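Serine-rich secreted cell wall anchored (LPXTG-motif ) protein (Lactobacillus reuteri ATCC 53608, PDB 5NXK) probably acts as a cell-wall-anchored adhesin that helps this gut bacterium attach to its host, through a right-handed beta-solenoid binding region. Local coordinates at residues A54-N65 with T84-N95; D98-G109 with K122-N133. All coordinates share one frame; numbering follows the deposited sequence.

Contact 1: residues A54-N65 with T84-N95; sequences ALNSDGGIILNN and TSKYGFVNMSSN
Strands 61-63 and 90-92 run parallel, axes 4.7 Å apart and 11° from parallel, with Ile-61, Ile-62 and Leu-63 in register with Val-90, Asn-91 and Met-92. Four backbone bonds zip them together, from Ile-61 N to Phe-89 O (2.7 Å) as far as a weak one from Ser-93 N to Leu-63 O. On the inner face Leu-63 crosses Val-90, its CG 4.0 Å from Val-90 CG1. Phe-89, with CG anti to the backbone N (chi1 -175°), swings its ring back to the preceding turn, segment 54-65, where CD1 meets Ala-54 CB at 3.9 Å and CE2 meets Ile-61 CD1 at 4.1 Å. The in-register parallel pairing of Ile-61 with Val-90 and Leu-63 with Met-92 on successive turns is characteristic of a beta-solenoid, here of the pectate-lyase type. On the other face Ile-62 CG2 lies alongside the Asn-91 amide. Before the strands, two type I turns, Asn-56 to Gly-59 and Ser-85 to Gly-88, are fastened through Ser-85: its OG gives a hydrogen bond to Ser-57 O (2.9 Å) from above the carbonyl plane and accepts one from Tyr-87 N, an ST turn. A water also joins Gly-60 N to Gly-88 O, just before the strands. Beyond the strands Ser-94 OG takes the N-H of Asn-65 (3.1 Å) and also bonds Asp-98 OD1, while Asn-95 N reaches Asn-65 O at 2.9 Å.

Contact 2: residues D98-G109 with K122-N133; sequences DTVTYKDVTAYG and KTLNLVGNTTLN
Asp-98 and Lys-122 lie near the start of paired strands on neighbouring turns of the parallel beta-solenoid, and their side chains run side by side in a salt bridge: Lys-122 NZ meets Asp-98 OD2 at 2.7 Å from above the carboxylate plane. Ser-94 O and Gly-96 O also satisfy this buried ammonium. Along the strands Val-100 N and Tyr-102 N give to Thr-123 O and Asn-125 O, and Asn-125 N and Val-127 N return to Val-100 O and Tyr-102 O. One water links Asp-98 O, Thr-99 OG1 and Thr-123 OG1. Asn-125 ND2 makes a weak bond to Thr-101 OG1, while its OD1 is held by Asn-170. Inside, Leu-132 CD2 touches the edge of the Tyr-102 ring. At the corner, where the register slips by one residue, Val-127 O takes Asp-104 N and Thr-130 OG1 from opposite faces of its plane, and Asp-104 OD1 accepts Asn-129 N at 2.9 Å. Further on, Ala-107 O receives both Asn-133 N (2.7 Å) and Asn-133 ND2 (3.1 Å), again from opposite faces. Asn-133 OD1 is held by Asn-180 ND2, while its own ND2 also gives to a water shared with Tyr-108 OH and sits over one face of that ring, 3.5 Å from Tyr-108 CE2.

Both segments of contact 1 precede those of contact 2 in the sequence, and the contact centres lie about 15 Å apart. They belong to different walls of one solenoid: contact 1 pairs strands of the five-stranded sheet, whereas contact 2 pairs strands in the two longer sheets and the corner between them. Strand 90-92 is followed, after a short loop at 93-96, by strand 97-102, carrying the chain from one wall to another. The contacts meet where Met-92 CE packs against Asp-98 O and Thr-123 O. Inside, Val-90 touches Val-100 and Tyr-102, joining the walls through a common core. Repeated coiling of this kind builds the elongated scaffold of the adhesin.

Contact 1: residues A54-N65 with T84-N95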
loop_
_atom_site.group_PDB
_atom_site.type_symbol
_atom_site.label_atom_id
_atom_site.label_comp_id
_atom_site.label_asym_id
_atom_site.label_seq_id
_atom_site.Cartn_x
_atom_site.Cartn_y
_atom_site.Cartn_z
ATOM N N ALA A 54 11.144 1.644 12.666
ATOM C CA ALA A 54 11.850 2.690 11.935
ATOM C C ALA A 54 11.494 4.051 12.517
ATOM O O ALA A 54 10.420 4.603 12.246
ATOM C CB ALA A 54 11.509 2.637 10.452
ATOM N N LEU A 55 12.395 4.576 13.341
ATOM C CA LEU A 55 12.111 5.777 14.113
ATOM C C LEU A 55 12.409 7.057 13.353
ATOM O O LEU A 55 11.941 8.129 13.736
ATOM C CB LEU A 55 12.894 5.768 15.418
ATOM C CG LEU A 55 12.320 4.826 16.473
ATOM C CD1 LEU A 55 13.143 4.915 17.743
ATOM C CD2 LEU A 55 10.852 5.147 16.738
ATOM N N ASN A 56 13.208 6.954 12.299
ATOM C CA ASN A 56 13.653 8.139 11.587
ATOM C C ASN A 56 12.653 8.646 10.548
ATOM O O ASN A 56 12.223 7.901 9.664
ATOM C CB ASN A 56 14.997 7.857 10.913
ATOM C CG ASN A 56 15.775 9.121 10.607
ATOM O OD1 ASN A 56 15.499 10.187 11.162
ATOM N ND2 ASN A 56 16.759 9.007 9.723
ATOM N N SER A 57 12.316 9.932 10.652
ATOM C CA SER A 57 11.436 10.612 9.696
ATOM C C SER A 57 11.955 10.508 8.257
ATOM O O SER A 57 11.206 10.689 7.291
ATOM C CB SER A 57 11.250 12.083 10.097
ATOM O OG SER A 57 12.447 12.825 9.922
ATOM N N ASP A 58 13.245 10.230 8.123
ATOM C CA ASP A 58 13.853 10.004 6.816
ATOM C C ASP A 58 13.297 8.757 6.135
ATOM O O ASP A 58 13.257 8.683 4.908
ATOM C CB ASP A 58 15.375 9.882 6.946
ATOM C CG ASP A 58 16.017 11.145 7.481
ATOM O OD1 ASP A 58 15.383 12.221 7.388
ATOM O OD2 ASP A 58 17.159 11.064 7.987
ATOM N N GLY A 59 12.897 7.773 6.933
ATOM C CA GLY A 59 12.373 6.525 6.403
ATOM C C GLY A 59 12.883 5.295 7.140
ATOM O O GLY A 59 13.652 5.408 8.092
ATOM N N GLY A 60 12.425 4.118 6.721
ATOM C CA GLY A 60 12.892 2.857 7.285
ATOM C C GLY A 60 13.829 2.187 6.299
ATOM O O GLY A 60 15.057 2.229 6.434
ATOM N N ILE A 61 13.243 1.546 5.302
ATOM C CA ILE A 61 14.011 1.046 4.171
ATOM C C ILE A 61 13.698 1.898 2.948
ATOM O O ILE A 61 12.534 2.082 2.600
ATOM C CB ILE A 61 13.699 -0.429 3.888
ATOM C CG1 ILE A 61 14.117 -1.278 5.083
ATOM C CG2 ILE A 61 14.384 -0.893 2.601
ATOM C CD1 ILE A 61 13.755 -2.735 4.964
ATOM N N ILE A 62 14.736 2.424 2.306
ATOM C CA ILE A 62 14.568 3.198 1.093
ATOM C C ILE A 62 15.154 2.470 -0.111
ATOM O O ILE A 62 16.352 2.246 -0.171
ATOM C CB ILE A 62 15.241 4.571 1.203
ATOM C CG1 ILE A 62 14.811 5.279 2.496
ATOM C CG2 ILE A 62 14.967 5.398 -0.059
ATOM C CD1 ILE A 62 15.427 6.645 2.685
ATOM N N LEU A 63 14.298 2.114 -1.061
ATOM C CA LEU A 63 14.718 1.533 -2.335
ATOM C C LEU A 63 15.039 2.711 -3.237
ATOM O O LEU A 63 14.202 3.596 -3.425
ATOM C CB LEU A 63 13.614 0.659 -2.937
ATOM C CG LEU A 63 12.985 -0.385 -1.997
ATOM C CD1 LEU A 63 11.949 -1.246 -2.728
ATOM C CD2 LEU A 63 14.042 -1.260 -1.336
ATOM N N ASN A 64 16.254 2.766 -3.765
ATOM C CA ASN A 64 16.669 3.968 -4.477
ATOM C C ASN A 64 17.655 3.723 -5.619
ATOM O O ASN A 64 18.601 4.492 -5.793
ATOM C CB ASN A 64 17.258 4.965 -3.469
ATOM C CG ASN A 64 17.078 6.415 -3.897
ATOM O OD1 ASN A 64 16.532 6.705 -4.965
ATOM N ND2 ASN A 64 17.512 7.335 -3.044
ATOM N N ASN A 65 17.440 2.659 -6.392
ATOM C CA ASN A 65 18.252 2.439 -7.590
ATOM C C ASN A 65 18.134 3.632 -8.519
ATOM O O ASN A 65 17.051 4.195 -8.697
ATOM C CB ASN A 65 17.835 1.154 -8.306
ATOM C CG ASN A 65 18.450 -0.077 -7.677
ATOM O OD1 ASN A 65 19.497 0.009 -7.041
ATOM N ND2 ASN A 65 17.813 -1.229 -7.857
ATOM N N THR A 84 7.531 6.016 11.587
ATOM C CA THR A 84 7.011 7.358 11.829
ATOM C C THR A 84 7.066 8.198 10.564
ATOM O O THR A 84 6.373 9.213 10.447
ATOM C CB THR A 84 7.808 8.081 12.925
ATOM O OG1 THR A 84 9.171 8.181 12.508
ATOM C CG2 THR A 84 7.744 7.300 14.230
ATOM N N SER A 85 7.891 7.763 9.616
ATOM C CA SER A 85 8.122 8.526 8.397
ATOM C C SER A 85 6.879 8.654 7.540
ATOM O O SER A 85 6.150 7.683 7.330
ATOM C CB SER A 85 9.226 7.884 7.564
ATOM O OG SER A 85 9.428 8.623 6.370
ATOM N N LYS A 86 6.659 9.854 7.010
ATOM C CA LYS A 86 5.580 10.043 6.060
ATOM C C LYS A 86 5.880 9.304 4.756
ATOM O O LYS A 86 4.990 9.139 3.922
ATOM C CB LYS A 86 5.321 11.538 5.831
ATOM C CG LYS A 86 6.374 12.293 5.026
ATOM C CD LYS A 86 5.910 13.736 4.850
ATOM C CE LYS A 86 6.186 14.536 6.121
ATOM N NZ LYS A 86 6.006 16.005 5.962
ATOM N N TYR A 87 7.123 8.839 4.596
ATOM C CA TYR A 87 7.507 8.074 3.399
ATOM C C TYR A 87 7.519 6.557 3.621
ATOM O O TYR A 87 8.111 5.818 2.840
ATOM C CB TYR A 87 8.870 8.548 2.864
ATOM C CG TYR A 87 8.804 9.995 2.428
ATOM C CD1 TYR A 87 7.997 10.362 1.364
ATOM C CD2 TYR A 87 9.489 11.000 3.116
ATOM C CE1 TYR A 87 7.894 11.678 0.959
ATOM C CE2 TYR A 87 9.388 12.327 2.722
ATOM C CZ TYR A 87 8.588 12.657 1.643
ATOM O OH TYR A 87 8.464 13.958 1.220
ATOM N N GLY A 88 6.835 6.106 4.669
ATOM C CA GLY A 88 6.548 4.690 4.844
ATOM C C GLY A 88 7.666 3.902 5.486
ATOM O O GLY A 88 8.785 4.409 5.618
ATOM N N PHE A 89 7.360 2.675 5.910
ATOM C CA PHE A 89 8.397 1.754 6.343
ATOM C C PHE A 89 9.281 1.447 5.169
ATOM O O PHE A 89 10.509 1.459 5.287
ATOM C CB PHE A 89 7.834 0.449 6.908
ATOM C CG PHE A 89 8.905 -0.460 7.464
ATOM C CD1 PHE A 89 9.429 -0.238 8.742
ATOM C CD2 PHE A 89 9.408 -1.511 6.714
ATOM C CE1 PHE A 89 10.439 -1.062 9.255
ATOM C CE2 PHE A 89 10.411 -2.339 7.221
ATOM C CZ PHE A 89 10.927 -2.116 8.490
ATOM N N VAL A 90 8.653 1.142 4.036
ATOM C CA VAL A 90 9.379 1.068 2.775
ATOM C C VAL A 90 9.007 2.236 1.868
ATOM O O VAL A 90 7.822 2.562 1.653
ATOM C CB VAL A 90 9.134 -0.233 2.005
ATOM C CG1 VAL A 90 10.118 -0.316 0.833
ATOM C CG2 VAL A 90 9.307 -1.435 2.923
ATOM N N ASN A 91 10.061 2.853 1.351
ATOM C CA ASN A 91 9.985 3.973 0.436
ATOM C C ASN A 91 10.515 3.470 -0.890
ATOM O O ASN A 91 11.708 3.260 -1.042
ATOM C CB ASN A 91 10.805 5.159 0.965
ATOM C CG ASN A 91 10.925 6.302 -0.034
ATOM O OD1 ASN A 91 10.551 6.177 -1.200
ATOM N ND2 ASN A 91 11.455 7.435 0.430
ATOM N N MET A 92 9.607 3.291 -1.840
ATOM C CA MET A 92 9.883 2.681 -3.134
ATOM C C MET A 92 10.299 3.785 -4.082
ATOM O O MET A 92 9.495 4.271 -4.880
ATOM C CB MET A 92 8.629 1.953 -3.635
ATOM C CG MET A 92 8.165 0.861 -2.661
ATOM S SD MET A 92 6.562 0.095 -3.072
ATOM C CE MET A 92 7.063 -0.914 -4.454
ATOM N N SER A 93 11.556 4.203 -3.968
ATOM C CA SER A 93 12.031 5.369 -4.700
ATOM C C SER A 93 13.022 5.057 -5.827
ATOM O O SER A 93 13.735 5.949 -6.277
ATOM C CB SER A 93 12.678 6.358 -3.718
ATOM O OG SER A 93 11.705 7.192 -3.112
ATOM N N SER A 94 13.082 3.812 -6.289
ATOM C CA SER A 94 13.938 3.528 -7.448
ATOM C C SER A 94 13.399 4.176 -8.702
ATOM O O SER A 94 12.198 4.412 -8.822
ATOM C CB SER A 94 14.076 2.029 -7.688
ATOM O OG SER A 94 14.584 1.385 -6.534
ATOM N N ASN A 95 14.286 4.469 -9.645
ATOM C CA ASN A 95 13.833 4.938 -10.945
ATOM C C ASN A 95 13.196 3.802 -11.751
ATOM O O ASN A 95 12.342 4.049 -12.603
ATOM C CB ASN A 95 14.978 5.621 -11.690
ATOM C CG ASN A 95 15.195 7.054 -11.206
ATOM O OD1 ASN A 95 14.240 7.736 -10.808
ATOM N ND2 ASN A 95 16.447 7.506 -11.209
HETATM O O HOH W 1 10.043 5.791 9.842
HETATM O O HOH W 2 8.475 12.002 7.684
HETATM O O HOH W 3 11.193 4.738 4.139
#

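Contact 2: residues D98-G109 with K122-N133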
loop_
_atom_site.group_PDB
_atom_site.type_symbol
_atom_site.label_atom_id
_atom_site.label_comp_id
_atom_site.label_asym_id
_atom_site.label_seq_id
_atom_site.Cartn_x
_atom_site.Cartn_y
_atom_site.Cartn_z
ATOM N N ASP A 98 10.303 -1.503 -8.484
ATOM C CA ASP A 98 10.327 -1.937 -7.084
ATOM C C ASP A 98 9.072 -2.751 -6.815
ATOM O O ASP A 98 7.962 -2.315 -7.137
ATOM C CB ASP A 98 10.329 -0.764 -6.100
ATOM C CG ASP A 98 11.585 0.063 -6.157
ATOM O OD1 ASP A 98 12.683 -0.512 -6.297
ATOM O OD2 ASP A 98 11.457 1.298 -6.056
ATOM N N THR A 99 9.249 -3.906 -6.201
ATOM C CA THR A 99 8.142 -4.744 -5.782
ATOM C C THR A 99 8.342 -5.086 -4.312
ATOM O O THR A 99 9.414 -5.540 -3.935
ATOM C CB THR A 99 8.063 -6.013 -6.638
ATOM O OG1 THR A 99 7.844 -5.635 -8.009
ATOM C CG2 THR A 99 6.922 -6.912 -6.169
ATOM N N VAL A 100 7.325 -4.819 -3.489
ATOM C CA VAL A 100 7.365 -5.110 -2.062
ATOM C C VAL A 100 6.262 -6.119 -1.745
ATOM O O VAL A 100 5.102 -5.986 -2.191
ATOM C CB VAL A 100 7.172 -3.835 -1.200
ATOM C CG1 VAL A 100 7.074 -4.195 0.280
ATOM C CG2 VAL A 100 8.301 -2.819 -1.455
ATOM N N THR A 101 6.618 -7.142 -0.987
ATOM C CA THR A 101 5.664 -8.154 -0.579
ATOM C C THR A 101 5.651 -8.260 0.933
ATOM O O THR A 101 6.694 -8.470 1.552
ATOM C CB THR A 101 6.009 -9.517 -1.203
ATOM O OG1 THR A 101 5.917 -9.404 -2.621
ATOM C CG2 THR A 101 5.049 -10.609 -0.721
ATOM N N TYR A 102 4.475 -8.078 1.524
ATOM C CA TYR A 102 4.274 -8.306 2.950
ATOM C C TYR A 102 3.520 -9.608 3.122
ATOM O O TYR A 102 2.402 -9.742 2.634
ATOM C CB TYR A 102 3.467 -7.181 3.601
ATOM C CG TYR A 102 4.197 -5.887 3.893
ATOM C CD1 TYR A 102 5.554 -5.733 3.632
ATOM C CD2 TYR A 102 3.506 -4.807 4.437
ATOM C CE1 TYR A 102 6.210 -4.529 3.924
ATOM C CE2 TYR A 102 4.140 -3.615 4.723
ATOM C CZ TYR A 102 5.492 -3.481 4.463
ATOM O OH TYR A 102 6.099 -2.283 4.748
ATOM N N LYS A 103 4.114 -10.572 3.807
ATOM C CA LYS A 103 3.421 -11.823 4.061
ATOM C C LYS A 103 3.311 -12.077 5.566
ATOM O O LYS A 103 4.321 -12.070 6.272
ATOM C CB LYS A 103 4.128 -12.972 3.360
ATOM C CG LYS A 103 3.541 -14.341 3.687
ATOM C CD LYS A 103 4.301 -15.451 2.955
ATOM C CE LYS A 103 3.697 -16.838 3.223
ATOM N NZ LYS A 103 4.248 -17.850 2.261
ATOM N N ASP A 104 2.087 -12.250 6.063
ATOM C CA ASP A 104 1.854 -12.413 7.502
ATOM C C ASP A 104 2.508 -11.282 8.288
ATOM O O ASP A 104 3.172 -11.491 9.293
ATOM C CB ASP A 104 2.359 -13.779 7.978
ATOM C CG ASP A 104 1.598 -14.930 7.326
ATOM O OD1 ASP A 104 0.364 -14.813 7.177
ATOM O OD2 ASP A 104 2.221 -15.942 6.949
ATOM N N VAL A 105 2.275 -10.067 7.820
ATOM C CA VAL A 105 2.850 -8.889 8.433
ATOM C C VAL A 105 1.783 -8.118 9.201
ATOM O O VAL A 105 0.624 -8.069 8.788
ATOM C CB VAL A 105 3.496 -7.989 7.361
ATOM C CG1 VAL A 105 3.643 -6.549 7.845
ATOM C CG2 VAL A 105 4.840 -8.573 6.919
ATOM N N THR A 106 2.176 -7.547 10.335
ATOM C CA THR A 106 1.361 -6.573 11.034
ATOM C C THR A 106 2.104 -5.244 10.985
ATOM O O THR A 106 3.279 -5.206 11.301
ATOM C CB THR A 106 1.095 -7.020 12.496
ATOM O OG1 THR A 106 0.446 -8.296 12.481
ATOM C CG2 THR A 106 0.210 -6.027 13.227
ATOM N N ALA A 107 1.447 -4.155 10.594
ATOM C CA ALA A 107 2.170 -2.895 10.445
ATOM C C ALA A 107 1.474 -1.726 11.113
ATOM O O ALA A 107 0.237 -1.640 11.126
ATOM C CB ALA A 107 2.393 -2.575 8.952
ATOM N N TYR A 108 2.280 -0.803 11.623
ATOM C CA TYR A 108 1.766 0.418 12.217
ATOM C C TYR A 108 2.525 1.601 11.651
ATOM O O TYR A 108 3.749 1.581 11.597
ATOM C CB TYR A 108 1.901 0.377 13.750
ATOM C CG TYR A 108 1.144 -0.769 14.393
ATOM C CD1 TYR A 108 1.720 -2.032 14.504
ATOM C CD2 TYR A 108 -0.147 -0.586 14.881
ATOM C CE1 TYR A 108 1.036 -3.077 15.076
ATOM C CE2 TYR A 108 -0.845 -1.632 15.454
ATOM C CZ TYR A 108 -0.247 -2.878 15.546
ATOM O OH TYR A 108 -0.933 -3.925 16.112
ATOM N N GLY A 109 1.804 2.646 11.256
ATOM C CA GLY A 109 2.444 3.840 10.730
ATOM C C GLY A 109 1.381 4.848 10.377
ATOM O O GLY A 109 0.196 4.557 10.511
ATOM N N LYS A 122 5.641 0.228 -9.578
ATOM C CA LYS A 122 5.658 0.039 -8.127
ATOM C C LYS A 122 4.505 -0.852 -7.674
ATOM O O LYS A 122 3.326 -0.505 -7.850
ATOM C CB LYS A 122 5.583 1.384 -7.403
ATOM C CG LYS A 122 6.547 2.426 -7.943
ATOM C CD LYS A 122 7.988 1.933 -7.841
ATOM C CE LYS A 122 8.989 3.088 -8.057
ATOM N NZ LYS A 122 10.380 2.564 -8.201
ATOM N N THR A 123 4.867 -1.976 -7.069
ATOM C CA THR A 123 3.916 -2.999 -6.678
ATOM C C THR A 123 4.042 -3.372 -5.199
ATOM O O THR A 123 5.142 -3.635 -4.706
ATOM C CB THR A 123 4.112 -4.280 -7.536
ATOM O OG1 THR A 123 4.029 -3.942 -8.930
ATOM C CG2 THR A 123 3.053 -5.320 -7.208
ATOM N N LEU A 124 2.905 -3.424 -4.511
ATOM C CA LEU A 124 2.834 -3.954 -3.155
ATOM C C LEU A 124 1.953 -5.190 -3.138
ATOM O O LEU A 124 0.757 -5.122 -3.439
ATOM C CB LEU A 124 2.286 -2.910 -2.183
ATOM C CG LEU A 124 2.009 -3.387 -0.749
ATOM C CD1 LEU A 124 3.325 -3.771 -0.052
ATOM C CD2 LEU A 124 1.287 -2.305 0.044
ATOM N N ASN A 125 2.538 -6.325 -2.777
ATOM C CA ASN A 125 1.758 -7.547 -2.644
ATOM C C ASN A 125 1.480 -7.802 -1.167
ATOM O O ASN A 125 2.369 -7.657 -0.325
ATOM C CB ASN A 125 2.488 -8.737 -3.274
ATOM C CG ASN A 125 2.709 -8.556 -4.756
ATOM O OD1 ASN A 125 1.769 -8.294 -5.503
ATOM N ND2 ASN A 125 3.957 -8.680 -5.194
ATOM N N LEU A 126 0.235 -8.150 -0.853
ATOM C CA LEU A 126 -0.176 -8.388 0.515
ATOM C C LEU A 126 -0.632 -9.835 0.608
ATOM O O LEU A 126 -1.605 -10.232 -0.039
ATOM C CB LEU A 126 -1.288 -7.416 0.942
ATOM C CG LEU A 126 -0.912 -5.934 0.847
ATOM C CD1 LEU A 126 -2.096 -5.050 1.222
ATOM C CD2 LEU A 126 0.312 -5.626 1.729
ATOM N N VAL A 127 0.070 -10.627 1.420
ATOM C CA VAL A 127 -0.070 -12.084 1.370
ATOM C C VAL A 127 -0.374 -12.651 2.764
ATOM O O VAL A 127 0.031 -12.078 3.781
ATOM C CB VAL A 127 1.222 -12.751 0.796
ATOM C CG1 VAL A 127 1.020 -14.249 0.579
ATOM C CG2 VAL A 127 1.644 -12.092 -0.518
ATOM N N GLY A 128 -1.087 -13.774 2.800
ATOM C CA GLY A 128 -1.456 -14.427 4.049
ATOM C C GLY A 128 -2.312 -13.542 4.935
ATOM O O GLY A 128 -3.156 -12.779 4.448
ATOM N N ASN A 129 -2.101 -13.642 6.244
ATOM C CA ASN A 129 -2.891 -12.881 7.195
ATOM C C ASN A 129 -2.176 -11.596 7.551
ATOM O O ASN A 129 -1.339 -11.563 8.448
ATOM C CB ASN A 129 -3.192 -13.719 8.435
ATOM C CG ASN A 129 -4.021 -14.939 8.102
ATOM O OD1 ASN A 129 -4.976 -14.855 7.336
ATOM N ND2 ASN A 129 -3.661 -16.080 8.669
ATOM N N THR A 130 -2.491 -10.540 6.814
ATOM C CA THR A 130 -1.744 -9.300 6.950
ATOM C C THR A 130 -2.669 -8.172 7.397
ATOM O O THR A 130 -3.768 -7.973 6.847
ATOM C CB THR A 130 -1.024 -8.935 5.615
ATOM O OG1 THR A 130 0.033 -9.869 5.373
ATOM C CG2 THR A 130 -0.435 -7.523 5.656
ATOM N N THR A 131 -2.224 -7.454 8.418
ATOM C CA THR A 131 -2.991 -6.375 9.001
ATOM C C THR A 131 -2.164 -5.108 9.005
ATOM O O THR A 131 -1.051 -5.069 9.540
ATOM C CB THR A 131 -3.435 -6.713 10.438
ATOM O OG1 THR A 131 -4.192 -7.928 10.416
ATOM C CG2 THR A 131 -4.309 -5.598 11.012
ATOM N N LEU A 132 -2.719 -4.076 8.394
ATOM C CA LEU A 132 -2.053 -2.795 8.266
ATOM C C LEU A 132 -2.794 -1.742 9.085
ATOM O O LEU A 132 -4.016 -1.615 8.959
ATOM C CB LEU A 132 -1.991 -2.394 6.790
ATOM C CG LEU A 132 -1.435 -3.474 5.845
ATOM C CD1 LEU A 132 -1.501 -2.983 4.420
ATOM C CD2 LEU A 132 0.011 -3.825 6.197
ATOM N N ASN A 133 -2.075 -0.990 9.915
ATOM C CA ASN A 133 -2.726 -0.017 10.781
ATOM C C ASN A 133 -2.203 1.395 10.551
ATOM O O ASN A 133 -1.037 1.679 10.793
ATOM C CB ASN A 133 -2.540 -0.413 12.249
ATOM C CG ASN A 133 -3.118 -1.786 12.555
ATOM O OD1 ASN A 133 -4.324 -1.937 12.778
ATOM N ND2 ASN A 133 -2.261 -2.803 12.524
HETATM O O HOH W 4 6.695 -3.731 -9.517
HETATM O O HOH W 5 -2.839 -4.928 14.302
#